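Side-chain contacts in CmeC (Campylobacter jejuni, PDB 4MT4), which forms a trimeric outer-membrane channel that probably serves as the exit duct of an efflux system: residues B[35-40]-B[158-163]; B[39-44]-B[438-443]; B[164-169]-B[246-251]; B[253-258]-B[378-383]. All coordinates share one frame; numbering follows the deposited sequence.

Contact 1: B[35-40]-B[158-163]; sequences KNWWKD and NTVQTY
Trp37 and Trp38, neighbours on a short 3-10 turn, both lean on one methyl of Val160, a residue of the long helix 129-195. Trp37 comes first along the chain. Its CG stands between the backbone N and the carbonyl carbon (chi1 45°), and the indole reaches toward the helix, bringing the far corner of its six-membered ring to it: CH2 lies 4.1 Å from Val160 CG2. The methyl meets the indole obliquely, and CZ3 of Trp37 is almost as near to it.

Trp38 follows with a different part of the side chain. Its CB faces the helix and stands 4.2 Å from Val160 CG2, while the indole swings away from the valine and turns its CE3 over the centre of the Trp37 ring, 4.0 Å above that plane. The two indoles thus pack on each other beside a shared apolar partner. Beyond the pair, Trp38 reaches Asn47 and Val50 of helix 44-56, and Trp37 packs on Val440 and Ile443 of helix 411-445. The turn itself is held by Asp40 N bonded to Trp37 O at 3.2 Å.

No hydrogen bond crosses between the segments. The contact is buried, small and wholly apolar, so the loop before helix 44-56 is joined to helix 129-195 here by dispersion and the exclusion of water rather than by directed polar bonds.

Contact 2: B[39-44]-B[438-443]; sequences KDFDDE and SIVDVI
Phe41 reaches with the far end of its ring toward helix 411-445, where CZ meets a methyl from each of two consecutive residues. The closer is Val440, whose CG2 lies 4.1 Å from Phe41 CZ; CG2 of Ile439 is 4.3 Å from the same ring atom. Both methyls approach the ring obliquely, and the side chains of Phe41 and Val440 cross at about a right angle. Phe41 CG is anti to its own carbonyl carbon (chi1 -75°), which carries the ring out from the 3-10 turn to the helix, although CB does not aim at it. On the helix, Val440 offers the branch lying beside its backbone N. The backbones stay well apart, with the CA atoms of Phe41 and Ile439 10.0 Å from each other, and the ring bridges the interval.

Two other aromatic rings pack on it: Phe164 of helix 129-195 meets it edge-to-face, and Phe258 from the loop before helix 273-293 meets it with the planes at about 55°. Val440 also touches Val160 and Ile439 touches Arg376. Phe41 therefore brings the loop before helix 44-56 into a buried, largely apolar interface beside helix 411-445, which is flanked here by helices 129-195 and 339-405.

Contact 3: B[164-169]-B[246-251]; sequences FNLVNA and KNQSYQ
Val167 and Tyr250 make the larger part of this contact, and both branches of the valine take part. CG1, anti to the backbone N, approaches the ring obliquely, 3.5 Å from Tyr250 CD2, and also meets CE2. CG2, the branch beside the backbone N, sits nearest to Tyr250 CB, at 3.7 Å, where the ring joins the chain, and reaches CD2 as well. Tyr250 itself has CG placed between its backbone N and carbonyl carbon (chi1 65°), a conformation that lays the phenol along the helix, pointing toward its later residues. Its ring also stacks with Tyr170, a little further along the same helix.

The preceding residue, Leu166, extends toward Gln248 and sets its CD2 methyl against the aliphatic part of that side chain, 3.7 Å from CB and 3.8 Å from CG. Gln248 then bends at chi2 (65°), taking the amide away from the leucine. There NE2 donates to Ser249 O over 2.8 Å, with an N-H...O angle of 139°; the acceptor lies tilted out of the amide plane.

Gln251, at the end of the segment, directs its amide to Asp42 O. The loop that follows helix 240-245 thus passes across helix 129-195, one of the very long helices that build the periplasmic alpha-helical barrel of outer membrane factors.

Contact 4: B[253-258]-B[378-383]; sequences FNLKEF and TIRLQY
Leu255 lies across the side of helix 339-405, between Tyr383 and Arg380. Its CB sits by the hydroxyl end of the tyrosine, 3.6 Å from Tyr383 OH and 3.7 Å from Tyr383 CZ. The next atom, CG, is held anti to the backbone N (chi1 -170°) and comes over the face of the ring in a CH-pi contact, 4.2 Å from the centroid of the Tyr383 ring and 18° off its normal, displaced toward the rim. The two side chains slide past each other in opposite directions, so the leucine advances toward the helix as the phenol comes out from it.

Helix 339-405 is one of the long helices of the alpha-helical barrel characteristic of outer membrane factors, and the segment 253-258 is an irregular stretch of chain on its flank. Leu223 of the third subunit packs on Thr378 and Ile379.

At the tip, CD1 of Leu255 rests over one face of the Arg380 guanidinium, 3.9 Å from NH2, with the two side chains nearly at right angles. A bend at chi2 (57°) brings the guanidinium to this methyl, and its NH1 forms a salt bridge with Asp384, one turn along the helix. Tyr435 of helix 411-445 touches both Leu255 and Arg380.

How the contacts relate
Contacts 1 and 2 start from the same loop and have centres about 5 Å apart; Tyr163 OH is hydrogen-bonded to Asp43 OD2, and Gln161 NE2 bonds to Asp441 OD1 at 2.8 Å. Contact 3 uses the same helix as contact 1, and Tyr163 OH joins the two through Gln251 N (3.0 Å). Contact 4 lies about 11 Å from contact 2, centre to centre, and is tied to it by a salt bridge of 3.0 Å between Lys256 NZ and Asp42 OD2. The residues lining the lipid pocket, Cys1 and Ile124 to Leu126, belong to none of the four contacts, which join two loops to three long helices.

Contact 1: B[35-40]-B[158-163]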
loop_
_atom_site.group_PDB
_atom_site.type_symbol
_atom_site.label_atom_id
_atom_site.label_comp_id
_atom_site.label_asym_id
_atom_site.label_seq_id
_atom_site.Cartn_x
_atom_site.Cartn_y
_atom_site.Cartn_z
ATOM N N LYS B 35 13.572 28.424 1.215
ATOM C CA LYS B 35 13.971 27.022 1.328
ATOM C C LYS B 35 13.743 26.461 2.730
ATOM O O LYS B 35 13.269 25.338 2.887
ATOM C CB LYS B 35 15.442 26.859 0.935
ATOM C CG LYS B 35 15.746 27.203 -0.515
ATOM C CD LYS B 35 15.139 26.183 -1.466
ATOM C CE LYS B 35 15.540 26.462 -2.906
ATOM N NZ LYS B 35 17.016 26.415 -3.101
ATOM N N ASN B 36 14.082 27.248 3.746
ATOM C CA ASN B 36 13.861 26.852 5.133
ATOM C C ASN B 36 12.676 27.592 5.750
ATOM O O ASN B 36 12.830 28.348 6.709
ATOM C CB ASN B 36 15.125 27.089 5.965
ATOM C CG ASN B 36 15.722 28.462 5.739
ATOM O OD1 ASN B 36 15.144 29.298 5.044
ATOM N ND2 ASN B 36 16.884 28.704 6.333
ATOM N N TRP B 37 11.493 27.353 5.192
ATOM C CA TRP B 37 10.273 28.058 5.577
ATOM C C TRP B 37 9.860 27.847 7.035
ATOM O O TRP B 37 9.149 28.674 7.608
ATOM C CB TRP B 37 9.125 27.630 4.658
ATOM C CG TRP B 37 9.079 26.150 4.438
ATOM C CD1 TRP B 37 9.661 25.455 3.416
ATOM C CD2 TRP B 37 8.431 25.176 5.266
ATOM N NE1 TRP B 37 9.410 24.112 3.554
ATOM C CE2 TRP B 37 8.656 23.913 4.681
ATOM C CE3 TRP B 37 7.677 25.248 6.442
ATOM C CZ2 TRP B 37 8.158 22.735 5.232
ATOM C CZ3 TRP B 37 7.183 24.076 6.987
ATOM C CH2 TRP B 37 7.425 22.838 6.382
ATOM N N TRP B 38 10.307 26.748 7.632
ATOM C CA TRP B 38 9.852 26.373 8.969
ATOM C C TRP B 38 10.406 27.279 10.068
ATOM O O TRP B 38 9.887 27.296 11.184
ATOM C CB TRP B 38 10.220 24.918 9.264
ATOM C CG TRP B 38 11.692 24.645 9.220
ATOM C CD1 TRP B 38 12.579 24.777 10.246
ATOM C CD2 TRP B 38 12.447 24.187 8.092
ATOM N NE1 TRP B 38 13.841 24.434 9.828
ATOM C CE2 TRP B 38 13.786 24.068 8.509
ATOM C CE3 TRP B 38 12.120 23.869 6.770
ATOM C CZ2 TRP B 38 14.800 23.642 7.652
ATOM C CZ3 TRP B 38 13.126 23.447 5.921
ATOM C CH2 TRP B 38 14.451 23.338 6.365
ATOM N N LYS B 39 11.454 28.032 9.752
ATOM C CA LYS B 39 12.066 28.929 10.726
ATOM C C LYS B 39 11.242 30.200 10.936
ATOM O O LYS B 39 11.524 30.987 11.839
ATOM C CB LYS B 39 13.488 29.300 10.298
ATOM C CG LYS B 39 14.475 28.146 10.356
ATOM C CD LYS B 39 15.902 28.622 10.144
ATOM C CE LYS B 39 16.892 27.482 10.322
ATOM N NZ LYS B 39 18.304 27.928 10.173
ATOM N N ASP B 40 10.223 30.392 10.105
ATOM C CA ASP B 40 9.358 31.562 10.212
ATOM C C ASP B 40 8.315 31.390 11.314
ATOM O O ASP B 40 7.508 32.288 11.561
ATOM C CB ASP B 40 8.672 31.847 8.874
ATOM C CG ASP B 40 9.617 32.448 7.852
ATOM O OD1 ASP B 40 10.526 33.204 8.256
ATOM O OD2 ASP B 40 9.453 32.166 6.645
ATOM N N ASN B 158 5.868 16.594 7.596
ATOM C CA ASN B 158 5.317 15.653 8.562
ATOM C C ASN B 158 5.893 15.869 9.954
ATOM O O ASN B 158 5.184 15.746 10.950
ATOM C CB ASN B 158 5.567 14.211 8.113
ATOM C CG ASN B 158 4.686 13.800 6.949
ATOM O OD1 ASN B 158 3.657 14.421 6.685
ATOM N ND2 ASN B 158 5.083 12.742 6.252
ATOM N N THR B 159 7.180 16.199 10.015
ATOM C CA THR B 159 7.852 16.473 11.281
ATOM C C THR B 159 7.299 17.736 11.940
ATOM O O THR B 159 7.052 17.762 13.147
ATOM C CB THR B 159 9.373 16.626 11.088
ATOM O OG1 THR B 159 9.922 15.391 10.610
ATOM C CG2 THR B 159 10.048 17.002 12.396
ATOM N N VAL B 160 7.103 18.778 11.137
ATOM C CA VAL B 160 6.572 20.045 11.635
ATOM C C VAL B 160 5.143 19.888 12.145
ATOM O O VAL B 160 4.798 20.374 13.224
ATOM C CB VAL B 160 6.601 21.139 10.544
ATOM C CG1 VAL B 160 5.872 22.389 11.011
ATOM C CG2 VAL B 160 8.034 21.464 10.155
ATOM N N GLN B 161 4.316 19.202 11.362
ATOM C CA GLN B 161 2.912 19.016 11.708
ATOM C C GLN B 161 2.733 18.043 12.872
ATOM O O GLN B 161 1.747 18.118 13.604
ATOM C CB GLN B 161 2.120 18.534 10.489
ATOM C CG GLN B 161 1.924 19.597 9.414
ATOM C CD GLN B 161 1.018 19.137 8.288
ATOM O OE1 GLN B 161 0.873 17.939 8.045
ATOM N NE2 GLN B 161 0.395 20.088 7.600
ATOM N N THR B 162 3.686 17.131 13.042
ATOM C CA THR B 162 3.672 16.218 14.182
ATOM C C THR B 162 4.065 16.973 15.448
ATOM O O THR B 162 3.510 16.740 16.523
ATOM C CB THR B 162 4.624 15.024 13.971
ATOM O OG1 THR B 162 4.181 14.253 12.849
ATOM C CG2 THR B 162 4.662 14.131 15.205
ATOM N N TYR B 163 5.021 17.886 15.303
ATOM C CA TYR B 163 5.447 18.739 16.406
ATOM C C TYR B 163 4.283 19.569 16.933
ATOM O O TYR B 163 4.052 19.635 18.139
ATOM C CB TYR B 163 6.588 19.661 15.964
ATOM C CG TYR B 163 6.918 20.765 16.947
ATOM C CD1 TYR B 163 7.742 20.527 18.039
ATOM C CD2 TYR B 163 6.411 22.048 16.779
ATOM C CE1 TYR B 163 8.051 21.532 18.939
ATOM C CE2 TYR B 163 6.712 23.062 17.673
ATOM C CZ TYR B 163 7.532 22.798 18.751
ATOM O OH TYR B 163 7.837 23.799 19.642
#

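Contact 2: B[39-44]-B[438-443]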
loop_
_atom_site.group_PDB
_atom_site.type_symbol
_atom_site.label_atom_id
_atom_site.label_comp_id
_atom_site.label_asym_id
_atom_site.label_seq_id
_atom_site.Cartn_x
_atom_site.Cartn_y
_atom_site.Cartn_z
ATOM N N LYS B 39 11.454 28.032 9.752
ATOM C CA LYS B 39 12.066 28.929 10.726
ATOM C C LYS B 39 11.242 30.200 10.936
ATOM O O LYS B 39 11.524 30.987 11.839
ATOM C CB LYS B 39 13.488 29.300 10.298
ATOM C CG LYS B 39 14.475 28.146 10.356
ATOM C CD LYS B 39 15.902 28.622 10.144
ATOM C CE LYS B 39 16.892 27.482 10.322
ATOM N NZ LYS B 39 18.304 27.928 10.173
ATOM N N ASP B 40 10.223 30.392 10.105
ATOM C CA ASP B 40 9.358 31.562 10.212
ATOM C C ASP B 40 8.315 31.390 11.314
ATOM O O ASP B 40 7.508 32.288 11.561
ATOM C CB ASP B 40 8.672 31.847 8.874
ATOM C CG ASP B 40 9.617 32.448 7.852
ATOM O OD1 ASP B 40 10.526 33.204 8.256
ATOM O OD2 ASP B 40 9.453 32.166 6.645
ATOM N N PHE B 41 8.338 30.237 11.974
ATOM C CA PHE B 41 7.474 30.000 13.124
ATOM C C PHE B 41 8.115 30.557 14.389
ATOM O O PHE B 41 7.488 30.591 15.449
ATOM C CB PHE B 41 7.186 28.508 13.292
ATOM C CG PHE B 41 6.206 27.963 12.293
ATOM C CD1 PHE B 41 4.856 28.255 12.397
ATOM C CD2 PHE B 41 6.632 27.147 11.258
ATOM C CE1 PHE B 41 3.951 27.753 11.482
ATOM C CE2 PHE B 41 5.731 26.641 10.340
ATOM C CZ PHE B 41 4.389 26.944 10.452
ATOM N N ASP B 42 9.367 30.990 14.259
ATOM C CA ASP B 42 10.131 31.572 15.359
ATOM C C ASP B 42 10.198 30.620 16.553
ATOM O O ASP B 42 10.088 31.039 17.706
ATOM C CB ASP B 42 9.527 32.917 15.774
ATOM C CG ASP B 42 9.194 33.799 14.582
ATOM O OD1 ASP B 42 9.955 33.782 13.590
ATOM O OD2 ASP B 42 8.164 34.504 14.634
ATOM N N ASP B 43 10.377 29.336 16.261
ATOM C CA ASP B 43 10.444 28.301 17.285
ATOM C C ASP B 43 11.778 27.563 17.197
ATOM O O ASP B 43 12.016 26.804 16.258
ATOM C CB ASP B 43 9.275 27.324 17.130
ATOM C CG ASP B 43 9.088 26.425 18.342
ATOM O OD1 ASP B 43 10.062 26.202 19.092
ATOM O OD2 ASP B 43 7.957 25.932 18.540
ATOM N N GLU B 44 12.643 27.782 18.181
ATOM C CA GLU B 44 13.963 27.165 18.177
ATOM C C GLU B 44 13.863 25.664 18.434
ATOM O O GLU B 44 14.689 24.889 17.953
ATOM C CB GLU B 44 14.874 27.822 19.217
ATOM C CG GLU B 44 16.355 27.687 18.898
ATOM C CD GLU B 44 16.723 28.338 17.578
ATOM O OE1 GLU B 44 17.100 27.607 16.637
ATOM O OE2 GLU B 44 16.636 29.580 17.481
ATOM N N SER B 438 -2.131 24.287 8.801
ATOM C CA SER B 438 -2.749 24.770 7.572
ATOM C C SER B 438 -1.739 25.591 6.782
ATOM O O SER B 438 -1.767 25.611 5.551
ATOM C CB SER B 438 -3.997 25.603 7.871
ATOM O OG SER B 438 -3.653 26.878 8.385
ATOM N N ILE B 439 -0.848 26.266 7.501
ATOM C CA ILE B 439 0.232 27.020 6.876
ATOM C C ILE B 439 1.168 26.070 6.140
ATOM O O ILE B 439 1.566 26.323 5.005
ATOM C CB ILE B 439 1.041 27.829 7.910
ATOM C CG1 ILE B 439 0.128 28.780 8.684
ATOM C CG2 ILE B 439 2.154 28.605 7.228
ATOM C CD1 ILE B 439 -0.550 29.815 7.815
ATOM N N VAL B 440 1.505 24.968 6.802
ATOM C CA VAL B 440 2.398 23.961 6.244
ATOM C C VAL B 440 1.810 23.323 4.986
ATOM O O VAL B 440 2.519 23.110 4.001
ATOM C CB VAL B 440 2.705 22.859 7.279
ATOM C CG1 VAL B 440 3.643 21.815 6.694
ATOM C CG2 VAL B 440 3.303 23.470 8.534
ATOM N N ASP B 441 0.513 23.026 5.025
ATOM C CA ASP B 441 -0.172 22.413 3.892
ATOM C C ASP B 441 -0.077 23.280 2.641
ATOM O O ASP B 441 0.112 22.771 1.538
ATOM C CB ASP B 441 -1.640 22.142 4.233
ATOM C CG ASP B 441 -1.813 20.950 5.156
ATOM O OD1 ASP B 441 -0.969 20.030 5.103
ATOM O OD2 ASP B 441 -2.792 20.930 5.934
ATOM N N VAL B 442 -0.206 24.591 2.821
ATOM C CA VAL B 442 -0.060 25.538 1.721
ATOM C C VAL B 442 1.369 25.524 1.195
ATOM O O VAL B 442 1.597 25.428 -0.010
ATOM C CB VAL B 442 -0.429 26.973 2.148
ATOM C CG1 VAL B 442 -0.120 27.957 1.027
ATOM C CG2 VAL B 442 -1.892 27.052 2.546
ATOM N N ILE B 443 2.327 25.622 2.111
ATOM C CA ILE B 443 3.741 25.566 1.760
ATOM C C ILE B 443 4.079 24.256 1.051
ATOM O O ILE B 443 4.797 24.248 0.049
ATOM C CB ILE B 443 4.637 25.720 3.010
ATOM C CG1 ILE B 443 4.398 27.081 3.672
ATOM C CG2 ILE B 443 6.104 25.554 2.642
ATOM C CD1 ILE B 443 5.176 27.287 4.958
#

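Contact 3: B[164-169]-B[246-251]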
loop_
_atom_site.group_PDB
_atom_site.type_symbol
_atom_site.label_atom_id
_atom_site.label_comp_id
_atom_site.label_asym_id
_atom_site.label_seq_id
_atom_site.Cartn_x
_atom_site.Cartn_y
_atom_site.Cartn_z
ATOM N N PHE B 164 3.552 20.193 16.016
ATOM C CA PHE B 164 2.429 21.052 16.368
ATOM C C PHE B 164 1.268 20.260 16.961
ATOM O O PHE B 164 0.561 20.749 17.843
ATOM C CB PHE B 164 1.960 21.838 15.143
ATOM C CG PHE B 164 2.773 23.073 14.870
ATOM C CD1 PHE B 164 3.224 23.861 15.916
ATOM C CD2 PHE B 164 3.095 23.440 13.574
ATOM C CE1 PHE B 164 3.974 24.996 15.676
ATOM C CE2 PHE B 164 3.847 24.576 13.325
ATOM C CZ PHE B 164 4.287 25.355 14.379
ATOM N N ASN B 165 1.071 19.039 16.474
ATOM C CA ASN B 165 0.071 18.146 17.046
ATOM C C ASN B 165 0.470 17.717 18.453
ATOM O O ASN B 165 -0.384 17.467 19.306
ATOM C CB ASN B 165 -0.133 16.916 16.162
ATOM C CG ASN B 165 -0.929 17.219 14.909
ATOM O OD1 ASN B 165 -1.685 18.189 14.859
ATOM N ND2 ASN B 165 -0.766 16.385 13.888
ATOM N N LEU B 166 1.776 17.636 18.687
ATOM C CA LEU B 166 2.298 17.293 20.004
ATOM C C LEU B 166 2.098 18.445 20.985
ATOM O O LEU B 166 1.672 18.234 22.121
ATOM C CB LEU B 166 3.779 16.931 19.919
ATOM C CG LEU B 166 4.465 16.676 21.262
ATOM C CD1 LEU B 166 3.812 15.506 21.987
ATOM C CD2 LEU B 166 5.955 16.437 21.079
ATOM N N VAL B 167 2.410 19.659 20.538
ATOM C CA VAL B 167 2.217 20.853 21.356
ATOM C C VAL B 167 0.736 21.041 21.665
ATOM O O VAL B 167 0.363 21.446 22.765
ATOM C CB VAL B 167 2.763 22.119 20.662
ATOM C CG1 VAL B 167 2.586 23.331 21.554
ATOM C CG2 VAL B 167 4.228 21.937 20.300
ATOM N N ASN B 168 -0.099 20.740 20.677
ATOM C CA ASN B 168 -1.545 20.770 20.843
ATOM C C ASN B 168 -1.971 19.776 21.918
ATOM O O ASN B 168 -2.859 20.051 22.724
ATOM C CB ASN B 168 -2.235 20.449 19.517
ATOM C CG ASN B 168 -3.710 20.802 19.514
ATOM O OD1 ASN B 168 -4.377 20.686 18.486
ATOM N ND2 ASN B 168 -4.224 21.247 20.653
ATOM N N ALA B 169 -1.320 18.618 21.923
ATOM C CA ALA B 169 -1.618 17.570 22.887
ATOM C C ALA B 169 -1.153 17.959 24.286
ATOM O O ALA B 169 -1.808 17.638 25.276
ATOM C CB ALA B 169 -0.979 16.264 22.458
ATOM N N LYS B 246 12.805 9.720 26.974
ATOM C CA LYS B 246 12.845 11.179 26.910
ATOM C C LYS B 246 11.552 11.807 26.390
ATOM O O LYS B 246 10.709 11.132 25.800
ATOM C CB LYS B 246 14.016 11.639 26.044
ATOM C CG LYS B 246 15.375 11.430 26.682
ATOM C CD LYS B 246 16.415 12.342 26.058
ATOM C CE LYS B 246 17.707 12.329 26.856
ATOM N NZ LYS B 246 18.487 13.581 26.655
ATOM N N ASN B 247 11.410 13.110 26.621
ATOM C CA ASN B 247 10.263 13.866 26.134
ATOM C C ASN B 247 10.691 14.930 25.129
ATOM O O ASN B 247 11.788 14.867 24.577
ATOM C CB ASN B 247 9.509 14.514 27.297
ATOM C CG ASN B 247 9.034 13.501 28.320
ATOM O OD1 ASN B 247 8.011 12.843 28.132
ATOM N ND2 ASN B 247 9.775 13.376 29.416
ATOM N N GLN B 248 9.826 15.912 24.898
ATOM C CA GLN B 248 10.107 16.946 23.908
ATOM C C GLN B 248 9.816 18.347 24.436
ATOM O O GLN B 248 8.674 18.675 24.762
ATOM C CB GLN B 248 9.295 16.694 22.635
ATOM C CG GLN B 248 9.468 17.764 21.568
ATOM C CD GLN B 248 10.878 17.819 21.014
ATOM O OE1 GLN B 248 11.515 16.788 20.802
ATOM N NE2 GLN B 248 11.375 19.029 20.781
ATOM N N SER B 249 10.859 19.167 24.522
ATOM C CA SER B 249 10.703 20.576 24.858
ATOM C C SER B 249 10.021 21.291 23.698
ATOM O O SER B 249 10.278 20.974 22.537
ATOM C CB SER B 249 12.057 21.220 25.162
ATOM O OG SER B 249 12.706 20.572 26.242
ATOM N N TYR B 250 9.157 22.252 24.003
ATOM C CA TYR B 250 8.386 22.913 22.955
ATOM C C TYR B 250 8.074 24.376 23.262
ATOM O O TYR B 250 8.445 24.902 24.312
ATOM C CB TYR B 250 7.081 22.151 22.708
ATOM C CG TYR B 250 6.134 22.152 23.887
ATOM C CD1 TYR B 250 6.261 21.218 24.906
ATOM C CD2 TYR B 250 5.111 23.087 23.979
ATOM C CE1 TYR B 250 5.396 21.217 25.986
ATOM C CE2 TYR B 250 4.243 23.094 25.051
ATOM C CZ TYR B 250 4.390 22.158 26.052
ATOM O OH TYR B 250 3.526 22.160 27.124
ATOM N N GLN B 251 7.384 25.020 22.326
ATOM C CA GLN B 251 7.019 26.424 22.447
ATOM C C GLN B 251 5.622 26.656 21.880
ATOM O O GLN B 251 5.308 26.190 20.784
ATOM C CB GLN B 251 8.038 27.305 21.724
ATOM C CG GLN B 251 7.576 28.731 21.476
ATOM C CD GLN B 251 8.569 29.528 20.654
ATOM O OE1 GLN B 251 9.762 29.552 20.954
ATOM N NE2 GLN B 251 8.081 30.177 19.603
#

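Contact 4: B[253-258]-B[378-383]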
loop_
_atom_site.group_PDB
_atom_site.type_symbol
_atom_site.label_atom_id
_atom_site.label_comp_id
_atom_site.label_asym_id
_atom_site.label_seq_id
_atom_site.Cartn_x
_atom_site.Cartn_y
_atom_site.Cartn_z
ATOM N N PHE B 253 2.501 28.114 20.023
ATOM C CA PHE B 253 2.325 28.839 18.772
ATOM C C PHE B 253 1.530 30.121 18.981
ATOM O O PHE B 253 0.411 30.094 19.492
ATOM C CB PHE B 253 1.627 27.956 17.733
ATOM C CG PHE B 253 1.275 28.676 16.461
ATOM C CD1 PHE B 253 2.234 28.889 15.485
ATOM C CD2 PHE B 253 -0.016 29.133 16.235
ATOM C CE1 PHE B 253 1.917 29.549 14.312
ATOM C CE2 PHE B 253 -0.337 29.794 15.063
ATOM C CZ PHE B 253 0.630 30.001 14.101
ATOM N N ASN B 254 2.116 31.243 18.580
ATOM C CA ASN B 254 1.430 32.528 18.635
ATOM C C ASN B 254 1.103 33.050 17.242
ATOM O O ASN B 254 1.930 32.987 16.332
ATOM C CB ASN B 254 2.271 33.551 19.399
ATOM C CG ASN B 254 1.891 33.638 20.866
ATOM O OD1 ASN B 254 1.061 32.868 21.351
ATOM N ND2 ASN B 254 2.498 34.578 21.580
ATOM N N LEU B 255 -0.112 33.565 17.086
ATOM C CA LEU B 255 -0.615 33.981 15.782
ATOM C C LEU B 255 0.185 35.146 15.205
ATOM O O LEU B 255 0.189 36.250 15.752
ATOM C CB LEU B 255 -2.099 34.356 15.882
ATOM C CG LEU B 255 -2.898 34.592 14.593
ATOM C CD1 LEU B 255 -2.824 36.043 14.124
ATOM C CD2 LEU B 255 -2.461 33.635 13.492
ATOM N N LYS B 256 0.866 34.879 14.096
ATOM C CA LYS B 256 1.522 35.917 13.316
ATOM C C LYS B 256 1.074 35.795 11.867
ATOM O O LYS B 256 0.264 34.929 11.537
ATOM C CB LYS B 256 3.046 35.808 13.420
ATOM C CG LYS B 256 3.601 34.454 13.006
ATOM C CD LYS B 256 5.124 34.430 13.045
ATOM C CE LYS B 256 5.721 35.346 11.988
ATOM N NZ LYS B 256 7.206 35.247 11.942
ATOM N N GLU B 257 1.596 36.662 11.004
ATOM C CA GLU B 257 1.303 36.572 9.579
ATOM C C GLU B 257 2.476 35.960 8.823
ATOM O O GLU B 257 3.632 36.305 9.066
ATOM C CB GLU B 257 0.961 37.947 9.002
ATOM C CG GLU B 257 0.809 37.959 7.486
ATOM C CD GLU B 257 -0.324 37.073 6.995
ATOM O OE1 GLU B 257 -1.237 36.763 7.790
ATOM O OE2 GLU B 257 -0.302 36.690 5.806
ATOM N N PHE B 258 2.169 35.046 7.908
ATOM C CA PHE B 258 3.196 34.340 7.150
ATOM C C PHE B 258 3.188 34.738 5.676
ATOM O O PHE B 258 2.128 34.908 5.074
ATOM C CB PHE B 258 3.003 32.826 7.281
ATOM C CG PHE B 258 3.088 32.323 8.695
ATOM C CD1 PHE B 258 1.970 32.309 9.512
ATOM C CD2 PHE B 258 4.289 31.858 9.203
ATOM C CE1 PHE B 258 2.049 31.845 10.809
ATOM C CE2 PHE B 258 4.376 31.393 10.499
ATOM C CZ PHE B 258 3.254 31.385 11.304
ATOM N N THR B 378 -10.015 29.852 5.879
ATOM C CA THR B 378 -11.209 29.494 6.636
ATOM C C THR B 378 -10.864 29.240 8.099
ATOM O O THR B 378 -11.579 29.676 9.001
ATOM C CB THR B 378 -11.904 28.249 6.053
ATOM O OG1 THR B 378 -12.267 28.497 4.690
ATOM C CG2 THR B 378 -13.158 27.916 6.850
ATOM N N ILE B 379 -9.759 28.536 8.326
ATOM C CA ILE B 379 -9.292 28.259 9.679
ATOM C C ILE B 379 -8.811 29.555 10.337
ATOM O O ILE B 379 -8.857 29.701 11.561
ATOM C CB ILE B 379 -8.167 27.197 9.677
ATOM C CG1 ILE B 379 -8.682 25.875 9.106
ATOM C CG2 ILE B 379 -7.649 26.951 11.080
ATOM C CD1 ILE B 379 -7.606 24.832 8.911
ATOM N N ARG B 380 -8.375 30.506 9.515
ATOM C CA ARG B 380 -7.992 31.825 10.011
ATOM C C ARG B 380 -9.187 32.515 10.664
ATOM O O ARG B 380 -9.050 33.179 11.693
ATOM C CB ARG B 380 -7.437 32.691 8.877
ATOM C CG ARG B 380 -7.039 34.093 9.306
ATOM C CD ARG B 380 -6.009 34.061 10.423
ATOM N NE ARG B 380 -5.634 35.403 10.853
ATOM C CZ ARG B 380 -6.286 36.101 11.778
ATOM N NH1 ARG B 380 -7.351 35.583 12.374
ATOM N NH2 ARG B 380 -5.874 37.317 12.106
ATOM N N LEU B 381 -10.361 32.345 10.062
ATOM C CA LEU B 381 -11.597 32.865 10.631
ATOM C C LEU B 381 -11.943 32.117 11.913
ATOM O O LEU B 381 -12.368 32.720 12.898
ATOM C CB LEU B 381 -12.747 32.749 9.630
ATOM C CG LEU B 381 -12.621 33.550 8.333
ATOM C CD1 LEU B 381 -13.817 33.291 7.429
ATOM C CD2 LEU B 381 -12.483 35.034 8.634
ATOM N N GLN B 382 -11.749 30.801 11.885
ATOM C CA GLN B 382 -12.018 29.948 13.038
ATOM C C GLN B 382 -11.163 30.332 14.239
ATOM O O GLN B 382 -11.573 30.145 15.384
ATOM C CB GLN B 382 -11.779 28.479 12.687
ATOM C CG GLN B 382 -12.789 27.892 11.718
ATOM C CD GLN B 382 -12.581 26.407 11.492
ATOM O OE1 GLN B 382 -13.515 25.615 11.600
ATOM N NE2 GLN B 382 -11.351 26.025 11.171
ATOM N N TYR B 383 -9.973 30.864 13.973
ATOM C CA TYR B 383 -9.070 31.296 15.033
ATOM C C TYR B 383 -9.714 32.397 15.868
ATOM O O TYR B 383 -9.692 32.350 17.098
ATOM C CB TYR B 383 -7.745 31.786 14.446
ATOM C CG TYR B 383 -6.613 31.855 15.447
ATOM C CD1 TYR B 383 -6.484 32.936 16.311
ATOM C CD2 TYR B 383 -5.669 30.841 15.522
ATOM C CE1 TYR B 383 -5.448 33.001 17.226
ATOM C CE2 TYR B 383 -4.629 30.897 16.431
ATOM C CZ TYR B 383 -4.523 31.979 17.280
ATOM O OH TYR B 383 -3.489 32.037 18.187
#